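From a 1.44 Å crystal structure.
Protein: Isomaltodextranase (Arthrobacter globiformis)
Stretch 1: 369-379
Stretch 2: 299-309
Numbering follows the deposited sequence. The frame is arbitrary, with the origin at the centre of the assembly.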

# COMPACT_ATOMS: atom_id res chain seq x y z
N ALA A 369 -7.41 1.85 11.42
CA ALA A 369 -8.84 1.89 11.08
C ALA A 369 -9.22 3.20 10.44
O ALA A 369 -10.05 3.21 9.48
CB ALA A 369 -9.71 1.68 12.32
N ASP A 370 -8.66 4.29 10.94
CA ASP A 370 -9.01 5.63 10.41
C ASP A 370 -8.34 5.92 9.06
O ASP A 370 -8.66 6.91 8.39
CB ASP A 370 -8.70 6.74 11.43
CG ASP A 370 -9.56 6.66 12.71
OD1 ASP A 370 -10.55 5.89 12.73
OD2 ASP A 370 -9.19 7.33 13.70
N GLY A 371 -7.40 5.08 8.63
CA GLY A 371 -6.77 5.20 7.31
C GLY A 371 -5.53 6.06 7.27
O GLY A 371 -5.30 6.80 6.32
N LEU A 372 -4.71 5.96 8.33
CA LEU A 372 -3.44 6.63 8.32
C LEU A 372 -2.51 6.03 7.27
O LEU A 372 -2.25 4.83 7.26
CB LEU A 372 -2.74 6.50 9.68
CG LEU A 372 -1.33 7.10 9.74
CD1 LEU A 372 -1.36 8.61 9.56
CD2 LEU A 372 -0.65 6.71 11.05
N VAL A 373 -2.00 6.90 6.42
CA VAL A 373 -0.90 6.57 5.50
C VAL A 373 0.14 7.68 5.65
O VAL A 373 -0.04 8.79 5.12
CB VAL A 373 -1.38 6.47 4.02
CG1 VAL A 373 -0.22 6.13 3.10
CG2 VAL A 373 -2.50 5.47 3.89
N GLY A 374 1.20 7.42 6.41
CA GLY A 374 2.24 8.42 6.66
C GLY A 374 3.22 8.51 5.52
O GLY A 374 3.32 7.59 4.68
N LYS A 375 3.90 9.65 5.49
CA LYS A 375 5.11 9.83 4.72
C LYS A 375 6.26 10.09 5.68
O LYS A 375 6.07 10.66 6.74
CB LYS A 375 4.98 10.99 3.71
CG LYS A 375 4.36 10.55 2.38
CD LYS A 375 4.13 11.71 1.40
CE LYS A 375 3.86 11.26 -0.03
NZ LYS A 375 2.60 10.50 -0.16
N PRO A 376 7.48 9.68 5.28
CA PRO A 376 8.66 10.14 6.00
C PRO A 376 8.76 11.64 5.83
O PRO A 376 8.21 12.18 4.85
CB PRO A 376 9.81 9.45 5.26
CG PRO A 376 9.30 9.38 3.84
CD PRO A 376 7.82 9.11 3.97
N LEU A 377 9.45 12.34 6.73
CA LEU A 377 9.65 13.76 6.49
C LEU A 377 10.52 13.95 5.24
O LEU A 377 11.64 13.49 5.18
CB LEU A 377 10.32 14.42 7.69
CG LEU A 377 10.44 15.94 7.66
CD1 LEU A 377 9.06 16.59 7.65
CD2 LEU A 377 11.26 16.40 8.85
N TYR A 378 9.99 14.64 4.24
CA TYR A 378 10.77 14.94 3.04
C TYR A 378 11.76 16.07 3.32
O TYR A 378 11.38 17.05 3.98
CB TYR A 378 9.87 15.27 1.84
CG TYR A 378 9.40 14.03 1.10
CD1 TYR A 378 8.70 13.02 1.76
CD2 TYR A 378 9.72 13.83 -0.23
CE1 TYR A 378 8.28 11.88 1.09
CE2 TYR A 378 9.31 12.68 -0.90
CZ TYR A 378 8.60 11.70 -0.22
OH TYR A 378 8.21 10.56 -0.90
N ARG A 379 12.99 15.87 2.88
CA ARG A 379 14.11 16.79 3.09
C ARG A 379 14.57 17.41 1.76
O ARG A 379 15.17 18.50 1.75
CB ARG A 379 15.25 16.08 3.84
CG ARG A 379 14.77 15.56 5.20
CD ARG A 379 15.86 15.04 6.12
NE ARG A 379 16.42 13.76 5.69
CZ ARG A 379 17.18 12.97 6.45
NH1 ARG A 379 17.48 13.32 7.71
NH2 ARG A 379 17.62 11.82 5.96
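Stretch 2 (299-309) FTGWSHRNGRG

Stretch 1 leaves a helix at Gly 371, where positive phi closes a Schellman motif, and runs through a loop into a strand that includes Lys 375 to Tyr 378. Stretch 2 enters as a helix, tightens into a 3-10 segment at Ser 303 to Arg 305, and continues as an extended loop. The two run in opposite senses. Val 373 lies opposite Gly 307, Lys 375 opposite Ser 303 and Pro 376 opposite Thr 300, with CA to CA distances of 5.9, 5.9 and 5.8 Å.

At the helix end, Arg 308 NH2 donates to Gly 371 O at 2.9 Å. A side chain at Gly 371 would clash with this guanidinium: an ideal CB would lie 2.2 Å from Arg 308 NH2. Val 373 points toward stretch 2 and packs its CG1 3.6 Å from Asn 306 CG.

Asn 306 uses both ends of its amide. Its ND2 donates to Gly 374 O at 2.9 Å, and its OD1 accepts from Lys 375 NZ at 2.8 Å. Lys 375 NZ also donates to a water that bridges to His 304 O and Asn 306 O.

Pro 376 CG sits 3.8 Å from Thr 300 CG2. Tyr 378 OH donates to Ser 303 OG at 2.9 Å; Ser 303 OG in turn donates to Thr 300 O at 2.8 Å.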

# COMPACT_ATOMS: atom_id res chain seq x y z
N PHE A 299 9.86 1.54 2.85
CA PHE A 299 8.70 2.39 3.05
C PHE A 299 9.10 3.82 2.71
O PHE A 299 8.34 4.54 2.03
CB PHE A 299 8.23 2.36 4.50
CG PHE A 299 7.41 1.14 4.90
CD1 PHE A 299 6.35 0.67 4.13
CD2 PHE A 299 7.66 0.52 6.12
CE1 PHE A 299 5.57 -0.40 4.55
CE2 PHE A 299 6.89 -0.55 6.54
CZ PHE A 299 5.84 -1.00 5.76
N THR A 300 10.25 4.27 3.21
CA THR A 300 10.70 5.65 2.95
C THR A 300 10.88 5.89 1.44
O THR A 300 10.43 6.90 0.89
CB THR A 300 11.98 5.94 3.72
OG1 THR A 300 11.73 5.82 5.12
CG2 THR A 300 12.52 7.33 3.43
N GLY A 301 11.53 4.95 0.79
CA GLY A 301 11.88 5.06 -0.64
C GLY A 301 10.74 4.98 -1.61
O GLY A 301 10.82 5.59 -2.69
N TRP A 302 9.67 4.26 -1.25
CA TRP A 302 8.49 4.11 -2.11
C TRP A 302 7.35 5.01 -1.66
O TRP A 302 6.28 4.97 -2.26
CB TRP A 302 8.07 2.63 -2.17
CG TRP A 302 8.90 1.84 -3.12
CD1 TRP A 302 9.76 0.82 -2.84
CD2 TRP A 302 8.95 2.03 -4.54
NE1 TRP A 302 10.32 0.36 -4.00
CE2 TRP A 302 9.84 1.08 -5.06
CE3 TRP A 302 8.29 2.91 -5.43
CZ2 TRP A 302 10.14 1.00 -6.42
CZ3 TRP A 302 8.56 2.81 -6.76
CH2 TRP A 302 9.47 1.87 -7.26
N SER A 303 7.58 5.86 -0.65
CA SER A 303 6.51 6.67 -0.10
C SER A 303 5.86 7.64 -1.08
O SER A 303 4.70 7.97 -0.90
CB SER A 303 6.97 7.43 1.15
OG SER A 303 8.01 8.34 0.89
N HIS A 304 6.61 8.08 -2.07
CA HIS A 304 6.05 8.97 -3.12
C HIS A 304 4.93 8.28 -3.90
O HIS A 304 4.12 8.97 -4.58
CB HIS A 304 7.14 9.49 -4.05
CG HIS A 304 7.87 8.42 -4.79
ND1 HIS A 304 8.76 7.57 -4.16
CD2 HIS A 304 7.84 8.04 -6.09
CE1 HIS A 304 9.23 6.71 -5.04
NE2 HIS A 304 8.67 6.96 -6.21
N ARG A 305 4.85 6.95 -3.84
CA ARG A 305 3.80 6.16 -4.49
C ARG A 305 2.65 5.75 -3.57
O ARG A 305 1.77 4.97 -4.00
CB ARG A 305 4.41 4.91 -5.13
CG ARG A 305 5.35 5.20 -6.30
CD ARG A 305 4.64 6.02 -7.37
NE ARG A 305 5.15 5.80 -8.71
CZ ARG A 305 4.65 6.38 -9.79
NH1 ARG A 305 3.69 7.29 -9.67
NH2 ARG A 305 5.17 6.06 -10.98
N ASN A 306 2.65 6.23 -2.33
CA ASN A 306 1.62 5.79 -1.38
C ASN A 306 0.40 6.72 -1.37
O ASN A 306 0.37 7.71 -2.10
CB ASN A 306 2.20 5.54 0.01
CG ASN A 306 2.43 6.80 0.82
OD1 ASN A 306 1.93 7.88 0.52
ND2 ASN A 306 3.15 6.64 1.93
N GLY A 307 -0.60 6.36 -0.59
CA GLY A 307 -1.77 7.22 -0.35
C GLY A 307 -3.03 6.84 -1.10
O GLY A 307 -3.05 5.91 -1.89
N ARG A 308 -4.09 7.58 -0.84
CA ARG A 308 -5.39 7.20 -1.33
C ARG A 308 -5.42 7.15 -2.85
O ARG A 308 -5.13 8.15 -3.52
CB ARG A 308 -6.48 8.17 -0.83
CG ARG A 308 -6.57 8.31 0.69
CD ARG A 308 -6.55 6.98 1.44
NE ARG A 308 -6.66 7.19 2.89
CZ ARG A 308 -7.80 7.22 3.58
NH1 ARG A 308 -8.98 7.02 3.00
NH2 ARG A 308 -7.77 7.42 4.88
N GLY A 309 -5.77 5.96 -3.36
CA GLY A 309 -5.87 5.67 -4.78
C GLY A 309 -4.59 5.34 -5.49
O GLY A 309 -4.63 4.99 -6.66
O HOH W 1 2.08 9.67 -2.91
O HOH W 2 -4.45 8.74 3.67